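Local coordinates for Lmo1499 protein (Listeria monocytogenes, PDB 4IIW) that probably acts as a lytic endotransglycosylase of the cell membrane, cutting nascent peptidoglycan strands to terminate their elongation, at residues E42-S47 with S53-D58; Q121-I126 with K140-P145; Y264-H269 with L278-P283. All blocks are in the same frame, centred on the assembly; numbering follows the deposited sequence.

Interaction 1. Residues E42-S47 with S53-D58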
loop_
_atom_site.group_PDB
_atom_site.type_symbol
_atom_site.label_atom_id
_atom_site.label_comp_id
_atom_site.label_asym_id
_atom_site.label_seq_id
_atom_site.Cartn_x
_atom_site.Cartn_y
_atom_site.Cartn_z
ATOM N N GLU B 42 1.111 21.954 -15.825
ATOM C CA GLU B 42 -0.047 22.064 -16.692
ATOM C C GLU B 42 -0.675 20.706 -16.942
ATOM O O GLU B 42 -0.018 19.792 -17.443
ATOM C CB GLU B 42 0.362 22.682 -18.014
ATOM C CG GLU B 42 1.063 24.010 -17.843
ATOM C CD GLU B 42 1.236 24.759 -19.160
ATOM O OE1 GLU B 42 1.590 24.107 -20.172
ATOM O OE2 GLU B 42 1.031 25.999 -19.171
ATOM N N ILE B 43 -1.951 20.581 -16.590
ATOM C CA ILE B 43 -2.685 19.343 -16.792
ATOM C C ILE B 43 -3.649 19.562 -17.948
ATOM O O ILE B 43 -4.619 20.298 -17.805
ATOM C CB ILE B 43 -3.488 18.933 -15.543
ATOM C CG1 ILE B 43 -2.588 18.893 -14.308
ATOM C CG2 ILE B 43 -4.132 17.607 -15.770
ATOM C CD1 ILE B 43 -1.332 18.095 -14.496
ATOM N N PRO B 44 -3.373 18.936 -19.101
ATOM C CA PRO B 44 -4.248 19.118 -20.237
ATOM C C PRO B 44 -5.601 18.458 -20.056
ATOM O O PRO B 44 -5.720 17.490 -19.337
ATOM C CB PRO B 44 -3.487 18.446 -21.398
ATOM C CG PRO B 44 -2.098 18.207 -20.913
ATOM C CD PRO B 44 -2.178 18.135 -19.431
ATOM N N ALA B 45 -6.612 18.991 -20.726
ATOM C CA ALA B 45 -7.943 18.409 -20.686
ATOM C C ALA B 45 -7.862 16.937 -21.101
ATOM O O ALA B 45 -7.063 16.570 -21.962
ATOM C CB ALA B 45 -8.883 19.166 -21.623
ATOM N N GLY B 46 -8.696 16.108 -20.483
ATOM C CA GLY B 46 -8.746 14.688 -20.806
ATOM C C GLY B 46 -7.534 13.897 -20.343
ATOM O O GLY B 46 -7.226 12.858 -20.903
ATOM N N SER B 47 -6.828 14.391 -19.335
ATOM C CA SER B 47 -5.674 13.684 -18.832
ATOM C C SER B 47 -6.133 12.591 -17.892
ATOM O O SER B 47 -6.983 12.830 -17.054
ATOM C CB SER B 47 -4.737 14.640 -18.110
ATOM O OG SER B 47 -4.177 15.549 -19.031
ATOM N N SER B 53 -0.113 11.894 -12.839
ATOM C CA SER B 53 0.975 11.415 -11.999
ATOM C C SER B 53 2.334 11.652 -12.657
ATOM O O SER B 53 3.269 12.141 -12.034
ATOM C CB SER B 53 0.810 9.907 -11.745
ATOM O OG SER B 53 -0.429 9.627 -11.115
ATOM N N THR B 54 2.422 11.308 -13.932
ATOM C CA THR B 54 3.668 11.393 -14.669
ATOM C C THR B 54 4.099 12.833 -14.914
ATOM O O THR B 54 5.307 13.130 -14.900
ATOM C CB THR B 54 3.540 10.593 -15.967
ATOM O OG1 THR B 54 3.185 9.259 -15.611
ATOM C CG2 THR B 54 4.833 10.573 -16.763
ATOM N N ILE B 55 3.141 13.739 -15.122
ATOM C CA ILE B 55 3.496 15.156 -15.260
ATOM C C ILE B 55 4.065 15.662 -13.918
ATOM O O ILE B 55 5.058 16.386 -13.913
ATOM C CB ILE B 55 2.323 16.021 -15.712
ATOM C CG1 ILE B 55 1.920 15.669 -17.145
ATOM C CG2 ILE B 55 2.706 17.486 -15.696
ATOM C CD1 ILE B 55 0.527 16.137 -17.471
ATOM N N LEU B 56 3.453 15.276 -12.790
ATOM C CA LEU B 56 3.963 15.680 -11.486
ATOM C C LEU B 56 5.406 15.198 -11.271
ATOM O O LEU B 56 6.264 15.941 -10.760
ATOM C CB LEU B 56 3.070 15.162 -10.354
ATOM C CG LEU B 56 1.666 15.792 -10.248
ATOM C CD1 LEU B 56 0.798 15.082 -9.178
ATOM C CD2 LEU B 56 1.747 17.298 -9.957
ATOM N N GLU B 57 5.675 13.957 -11.663
ATOM C CA GLU B 57 7.013 13.374 -11.504
ATOM C C GLU B 57 7.980 14.102 -12.447
ATOM O O GLU B 57 9.083 14.490 -12.041
ATOM C CB GLU B 57 6.994 11.852 -11.762
ATOM C CG GLU B 57 8.323 11.129 -11.460
ATOM C CD GLU B 57 8.322 9.654 -11.920
ATOM O OE1 GLU B 57 7.330 8.916 -11.678
ATOM O OE2 GLU B 57 9.323 9.237 -12.532
ATOM N N ASP B 58 7.566 14.282 -13.700
ATOM C CA ASP B 58 8.396 15.017 -14.673
ATOM C C ASP B 58 8.802 16.372 -14.114
ATOM O O ASP B 58 9.953 16.761 -14.211
ATOM C CB ASP B 58 7.657 15.279 -16.015
ATOM C CG ASP B 58 7.471 14.020 -16.870
ATOM O OD1 ASP B 58 8.103 12.967 -16.588
ATOM O OD2 ASP B 58 6.678 14.105 -17.844
#
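I55 stretches out and I43 folds round to meet it. In I55 the CG1 branch lies anti to the carbonyl carbon, and with chi2 at 161° the chain runs on nearly straight, carrying CD1 away from the helix toward the end of the strand. I43 places CG1 on the same side of its own backbone, but chi2 of -51° bends the terminal methyl back, so that CD1 comes to 4.0 Å from I55 CD1 with the two side chains at a slant. I55 CD1 is shared. It also lies 3.9 Å from P44 CD, the proline ring and the isoleucine passing one another in opposite directions, and 3.7 Å from E42 O, in van der Waals contact with that peptide oxygen. I55 thus covers the point where the strand gives way to a type II turn, P44 to S47, whose third position is held by G46 with a positive phi of 71°. Next to I55, T54 OG1 hydrogen-bonds T54 OG1 of the second subunit. Strand, helix, helix, strand is the order of a LysM-like module, consistent with the MltG family, and this contact packs the first helix against the first strand. I43 pairs through its backbone with G83 of strand 83-87, L56 reaches L87 on that strand, and S53 and L56 both rest on F68 of helix 65-75.

Interaction 2. Residues Q121-I126 with K140-P145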
loop_
_atom_site.group_PDB
_atom_site.type_symbol
_atom_site.label_atom_id
_atom_site.label_comp_id
_atom_site.label_asym_id
_atom_site.label_seq_id
_atom_site.Cartn_x
_atom_site.Cartn_y
_atom_site.Cartn_z
ATOM N N GLN B 121 -11.678 33.526 -27.618
ATOM C CA GLN B 121 -10.412 33.415 -26.888
ATOM C C GLN B 121 -10.298 34.492 -25.813
ATOM O O GLN B 121 -9.750 34.248 -24.731
ATOM C CB GLN B 121 -9.230 33.482 -27.866
ATOM C CG GLN B 121 -9.193 32.323 -28.854
ATOM C CD GLN B 121 -8.175 32.494 -29.981
ATOM O OE1 GLN B 121 -8.042 33.561 -30.564
ATOM N NE2 GLN B 121 -7.497 31.409 -30.320
ATOM N N ILE B 122 -10.826 35.678 -26.109
ATOM C CA ILE B 122 -10.829 36.762 -25.145
ATOM C C ILE B 122 -11.715 36.320 -23.996
ATOM O O ILE B 122 -11.410 36.578 -22.834
ATOM C CB ILE B 122 -11.329 38.090 -25.767
ATOM C CG1 ILE B 122 -10.336 38.570 -26.837
ATOM C CG2 ILE B 122 -11.484 39.200 -24.694
ATOM C CD1 ILE B 122 -10.817 39.782 -27.655
ATOM N N ALA B 123 -12.799 35.624 -24.317
ATOM C CA ALA B 123 -13.720 35.161 -23.285
ATOM C C ALA B 123 -13.017 34.226 -22.286
ATOM O O ALA B 123 -13.312 34.258 -21.087
ATOM C CB ALA B 123 -14.922 34.486 -23.912
ATOM N N ASP B 124 -12.090 33.407 -22.790
ATOM C CA ASP B 124 -11.305 32.488 -21.951
ATOM C C ASP B 124 -10.378 33.272 -21.032
ATOM O O ASP B 124 -10.320 33.018 -19.838
ATOM C CB ASP B 124 -10.424 31.562 -22.799
ATOM C CG ASP B 124 -11.217 30.585 -23.653
ATOM O OD1 ASP B 124 -12.235 30.028 -23.190
ATOM O OD2 ASP B 124 -10.775 30.335 -24.790
ATOM N N ARG B 125 -9.643 34.225 -21.589
ATOM C CA ARG B 125 -8.717 34.998 -20.783
ATOM C C ARG B 125 -9.502 35.723 -19.689
ATOM O O ARG B 125 -9.052 35.781 -18.530
ATOM C CB ARG B 125 -7.896 35.956 -21.649
ATOM C CG ARG B 125 -7.084 35.245 -22.757
ATOM C CD ARG B 125 -5.922 34.408 -22.224
ATOM N NE ARG B 125 -4.674 35.169 -22.140
ATOM C CZ ARG B 125 -3.552 34.891 -22.812
ATOM N NH1 ARG B 125 -2.481 35.661 -22.655
ATOM N NH2 ARG B 125 -3.474 33.835 -23.608
ATOM N N ILE B 126 -10.688 36.229 -20.039
ATOM C CA ILE B 126 -11.546 36.913 -19.068
ATOM C C ILE B 126 -11.976 35.977 -17.932
ATOM O O ILE B 126 -11.865 36.342 -16.763
ATOM C CB ILE B 126 -12.814 37.521 -19.719
ATOM C CG1 ILE B 126 -12.442 38.755 -20.541
ATOM C CG2 ILE B 126 -13.810 37.909 -18.631
ATOM C CD1 ILE B 126 -13.607 39.386 -21.370
ATOM N N LYS B 140 -22.503 35.799 -24.269
ATOM C CA LYS B 140 -23.804 36.419 -24.446
ATOM C C LYS B 140 -23.715 37.950 -24.320
ATOM O O LYS B 140 -24.311 38.665 -25.108
ATOM C CB LYS B 140 -24.806 35.885 -23.432
ATOM C CG LYS B 140 -26.191 36.465 -23.634
ATOM C CD LYS B 140 -27.231 35.827 -22.712
ATOM C CE LYS B 140 -28.619 36.369 -23.037
ATOM N NZ LYS B 140 -29.665 35.816 -22.158
ATOM N N THR B 141 -22.978 38.437 -23.329
ATOM C CA THR B 141 -22.854 39.868 -23.141
ATOM C C THR B 141 -22.239 40.487 -24.389
ATOM O O THR B 141 -22.707 41.496 -24.892
ATOM C CB THR B 141 -21.984 40.236 -21.906
ATOM O OG1 THR B 141 -22.616 39.799 -20.696
ATOM C CG2 THR B 141 -21.798 41.728 -21.829
HETATM N N MSE B 142 -21.178 39.866 -24.880
HETATM C CA MSE B 142 -20.502 40.347 -26.070
HETATM C C MSE B 142 -21.474 40.601 -27.203
HETATM O O MSE B 142 -21.412 41.645 -27.837
HETATM C CB MSE B 142 -19.403 39.353 -26.518
HETATM C CG MSE B 142 -18.126 39.436 -25.677
HETATM SE SE MSE B 142 -16.863 37.965 -25.864
HETATM C CE MSE B 142 -15.364 38.753 -24.890
ATOM N N ASP B 143 -22.368 39.643 -27.441
ATOM C CA ASP B 143 -23.337 39.715 -28.548
ATOM C C ASP B 143 -24.711 40.253 -28.142
ATOM O O ASP B 143 -25.627 40.273 -28.965
ATOM C CB ASP B 143 -23.490 38.327 -29.235
ATOM C CG ASP B 143 -22.240 37.911 -30.073
ATOM O OD1 ASP B 143 -21.128 38.448 -29.849
ATOM O OD2 ASP B 143 -22.377 37.034 -30.957
ATOM N N ASP B 144 -24.866 40.701 -26.899
ATOM C CA ASP B 144 -26.166 41.223 -26.445
ATOM C C ASP B 144 -26.556 42.523 -27.200
ATOM O O ASP B 144 -25.843 43.524 -27.142
ATOM C CB ASP B 144 -26.145 41.474 -24.935
ATOM C CG ASP B 144 -27.472 41.992 -24.407
ATOM O OD1 ASP B 144 -28.469 41.242 -24.433
ATOM O OD2 ASP B 144 -27.514 43.152 -23.934
ATOM N N PRO B 145 -27.685 42.504 -27.919
ATOM C CA PRO B 145 -28.118 43.693 -28.657
ATOM C C PRO B 145 -28.053 44.988 -27.841
ATOM O O PRO B 145 -27.555 45.999 -28.352
ATOM C CB PRO B 145 -29.567 43.356 -29.041
ATOM C CG PRO B 145 -29.596 41.899 -29.152
ATOM C CD PRO B 145 -28.595 41.365 -28.137
#
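M142, a selenomethionine, pushes its terminal methyl over one face of helix 119-129, between I122 and I126. The contact joins the two consecutive helices of a helix-loop-helix unit, 119-129 and 135-143, across a short linker, and it is apolar and buried throughout. Starting with CG anti to the carbonyl carbon, the M142 chain runs extended beyond CG (chi2 166°, chi3 170°), which gives it the length to span backbones whose nearest CA atoms, those of A123 and M142, are 9.0 Å apart. I126 comes at the methyl head-on: its CD1 meets M142 CE tip to tip at 4.0 Å. I122 lies at a slant instead and offers its other branch, with CG2 3.9 Å from M142 CE. Because I122 and I126 are one helical turn apart, their side chains leave the same face and flank the methyl, while the small A123 lets it approach the helix backbone. Helix 190-204 adds to the core, with I193 on I126, M197 on I122 and I194 on M142. M142 CE also lies 4.1 Å from A123 N and 4.4 Å from A123 CB.

Interaction 3. Residues Y264-H269 with L278-P283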
loop_
_atom_site.group_PDB
_atom_site.type_symbol
_atom_site.label_atom_id
_atom_site.label_comp_id
_atom_site.label_asym_id
_atom_site.label_seq_id
_atom_site.Cartn_x
_atom_site.Cartn_y
_atom_site.Cartn_z
ATOM N N TYR B 264 -12.297 31.017 -39.297
ATOM C CA TYR B 264 -13.177 31.845 -38.494
ATOM C C TYR B 264 -14.639 31.558 -38.848
ATOM O O TYR B 264 -15.502 31.547 -37.968
ATOM C CB TYR B 264 -12.861 33.322 -38.654
ATOM C CG TYR B 264 -13.763 34.179 -37.813
ATOM C CD1 TYR B 264 -13.515 34.352 -36.451
ATOM C CD2 TYR B 264 -14.882 34.797 -38.364
ATOM C CE1 TYR B 264 -14.351 35.134 -35.661
ATOM C CE2 TYR B 264 -15.724 35.575 -37.582
ATOM C CZ TYR B 264 -15.453 35.741 -36.234
ATOM O OH TYR B 264 -16.284 36.507 -35.474
ATOM N N ALA B 265 -14.906 31.313 -40.128
ATOM C CA ALA B 265 -16.251 30.974 -40.592
ATOM C C ALA B 265 -16.783 29.753 -39.841
ATOM O O ALA B 265 -17.956 29.721 -39.451
ATOM C CB ALA B 265 -16.245 30.705 -42.089
ATOM N N LEU B 266 -15.917 28.758 -39.644
ATOM C CA LEU B 266 -16.278 27.530 -38.927
ATOM C C LEU B 266 -16.206 27.693 -37.410
ATOM O O LEU B 266 -16.462 26.735 -36.674
ATOM C CB LEU B 266 -15.340 26.393 -39.316
ATOM C CG LEU B 266 -15.328 25.915 -40.767
ATOM C CD1 LEU B 266 -14.215 24.919 -40.938
ATOM C CD2 LEU B 266 -16.661 25.302 -41.172
ATOM N N GLY B 267 -15.851 28.890 -36.941
ATOM C CA GLY B 267 -15.715 29.139 -35.509
ATOM C C GLY B 267 -14.860 28.049 -34.911
ATOM O O GLY B 267 -15.236 27.425 -33.923
ATOM N N GLU B 268 -13.697 27.833 -35.515
ATOM C CA GLU B 268 -12.816 26.755 -35.110
ATOM C C GLU B 268 -11.372 27.245 -35.024
ATOM O O GLU B 268 -10.887 27.912 -35.933
ATOM C CB GLU B 268 -12.952 25.632 -36.145
ATOM C CG GLU B 268 -12.516 24.253 -35.703
ATOM C CD GLU B 268 -12.823 23.198 -36.768
ATOM O OE1 GLU B 268 -13.232 23.582 -37.886
ATOM O OE2 GLU B 268 -12.659 21.987 -36.490
ATOM N N HIS B 269 -10.700 26.920 -33.918
ATOM C CA HIS B 269 -9.305 27.316 -33.699
ATOM C C HIS B 269 -8.370 26.126 -33.931
ATOM O O HIS B 269 -7.905 25.471 -32.993
ATOM C CB HIS B 269 -9.120 27.906 -32.295
ATOM C CG HIS B 269 -7.701 28.262 -31.964
ATOM N ND1 HIS B 269 -6.944 27.543 -31.059
ATOM C CD2 HIS B 269 -6.896 29.248 -32.427
ATOM C CE1 HIS B 269 -5.740 28.081 -30.968
ATOM N NE2 HIS B 269 -5.684 29.118 -31.788
ATOM N N LEU B 278 -13.062 24.477 -47.097
ATOM C CA LEU B 278 -13.044 25.522 -48.131
ATOM C C LEU B 278 -14.404 25.694 -48.816
ATOM O O LEU B 278 -14.655 26.712 -49.470
ATOM C CB LEU B 278 -11.971 25.221 -49.188
ATOM C CG LEU B 278 -10.523 25.124 -48.685
ATOM C CD1 LEU B 278 -9.583 24.678 -49.806
ATOM C CD2 LEU B 278 -10.056 26.444 -48.073
ATOM N N GLU B 279 -15.284 24.708 -48.657
ATOM C CA GLU B 279 -16.602 24.758 -49.271
ATOM C C GLU B 279 -17.679 25.337 -48.331
ATOM O O GLU B 279 -18.794 25.614 -48.773
ATOM C CB GLU B 279 -16.996 23.352 -49.763
ATOM C CG GLU B 279 -18.216 23.329 -50.688
ATOM C CD GLU B 279 -18.663 21.929 -51.048
ATOM O OE1 GLU B 279 -17.908 20.967 -50.797
ATOM O OE2 GLU B 279 -19.778 21.788 -51.590
ATOM N N VAL B 280 -17.339 25.553 -47.054
ATOM C CA VAL B 280 -18.301 26.073 -46.056
ATOM C C VAL B 280 -19.103 27.292 -46.525
ATOM O O VAL B 280 -18.535 28.278 -47.003
ATOM C CB VAL B 280 -17.619 26.458 -44.753
ATOM C CG1 VAL B 280 -16.611 27.569 -44.992
ATOM C CG2 VAL B 280 -18.664 26.904 -43.747
ATOM N N ASP B 281 -20.422 27.215 -46.361
ATOM C CA ASP B 281 -21.330 28.280 -46.788
ATOM C C ASP B 281 -21.357 29.367 -45.742
ATOM O O ASP B 281 -21.967 29.195 -44.697
ATOM C CB ASP B 281 -22.751 27.720 -47.006
ATOM C CG ASP B 281 -23.739 28.774 -47.515
ATOM O OD1 ASP B 281 -23.312 29.914 -47.810
ATOM O OD2 ASP B 281 -24.948 28.456 -47.627
ATOM N N SER B 282 -20.690 30.485 -46.025
ATOM C CA SER B 282 -20.614 31.619 -45.089
ATOM C C SER B 282 -20.053 32.859 -45.770
ATOM O O SER B 282 -19.079 32.768 -46.516
ATOM C CB SER B 282 -19.718 31.287 -43.885
ATOM O OG SER B 282 -19.540 32.418 -43.035
ATOM N N PRO B 283 -20.650 34.029 -45.498
ATOM C CA PRO B 283 -20.136 35.248 -46.101
ATOM C C PRO B 283 -18.671 35.504 -45.716
ATOM O O PRO B 283 -17.975 36.238 -46.413
ATOM C CB PRO B 283 -21.045 36.331 -45.535
ATOM C CG PRO B 283 -22.257 35.625 -45.082
ATOM C CD PRO B 283 -21.833 34.279 -44.662
#
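L266 presses one methyl, CD2, on V280. L266 has CG anti to the carbonyl carbon (chi1 -63°), and chi2 of 173° sends CD1 straight on and leaves CD2 as the side branch, 3.6 Å from V280 CG2, the two side chains crossing at a slant. The same L266 CD2 also reaches V280 CB at 3.9 Å, so the leucine lies against the root of the valine as well as its tip. V280 divides its branches: with chi1 at 62°, CG2 stands anti to the backbone N and faces L266, whereas CG1 sits between the N and the carbonyl carbon and turns to A265, approaching its CB at 4.3 Å. A265 ends helix 259-265, and the chain then leaves through a Schellman motif in which G267 takes positive phi and its N bonds back to Y264 O at 2.9 Å. The end of the helix is further engaged by K169, whose NZ donates to A265 O. S282 is the second neighbour of A265. Its OG, anti to the backbone N, passes 3.8 Å from A265 CB in plain van der Waals contact, and S282 CB is close behind at 4.0 Å. The polar need of that hydroxyl is met within its own loop, where S282 OG bonds the backbone N of Y284, two residues on, in an ST turn. Farther along, N285 ND2 donates to both L278 O and V280 O.

Along the chain the three contacts come in series, with none enclosing or crossing another. Interaction 1 closes first, over a link of five residues, and folds the N-terminal strand and helix together in a module at one end of the molecule. Interaction 2 follows after strand 111-112 and closes a longer, mostly helical excursion; its centre is about 29 Å from that of interaction 1, and the two do not touch. Interaction 3 comes last, beyond helix 239-251, returning the loop after helix 275-278 to the end of helix 259-265. Interactions 2 and 3 do meet: Q121 packs on H269, so the 119-129 helix borders the chain leaving 259-265.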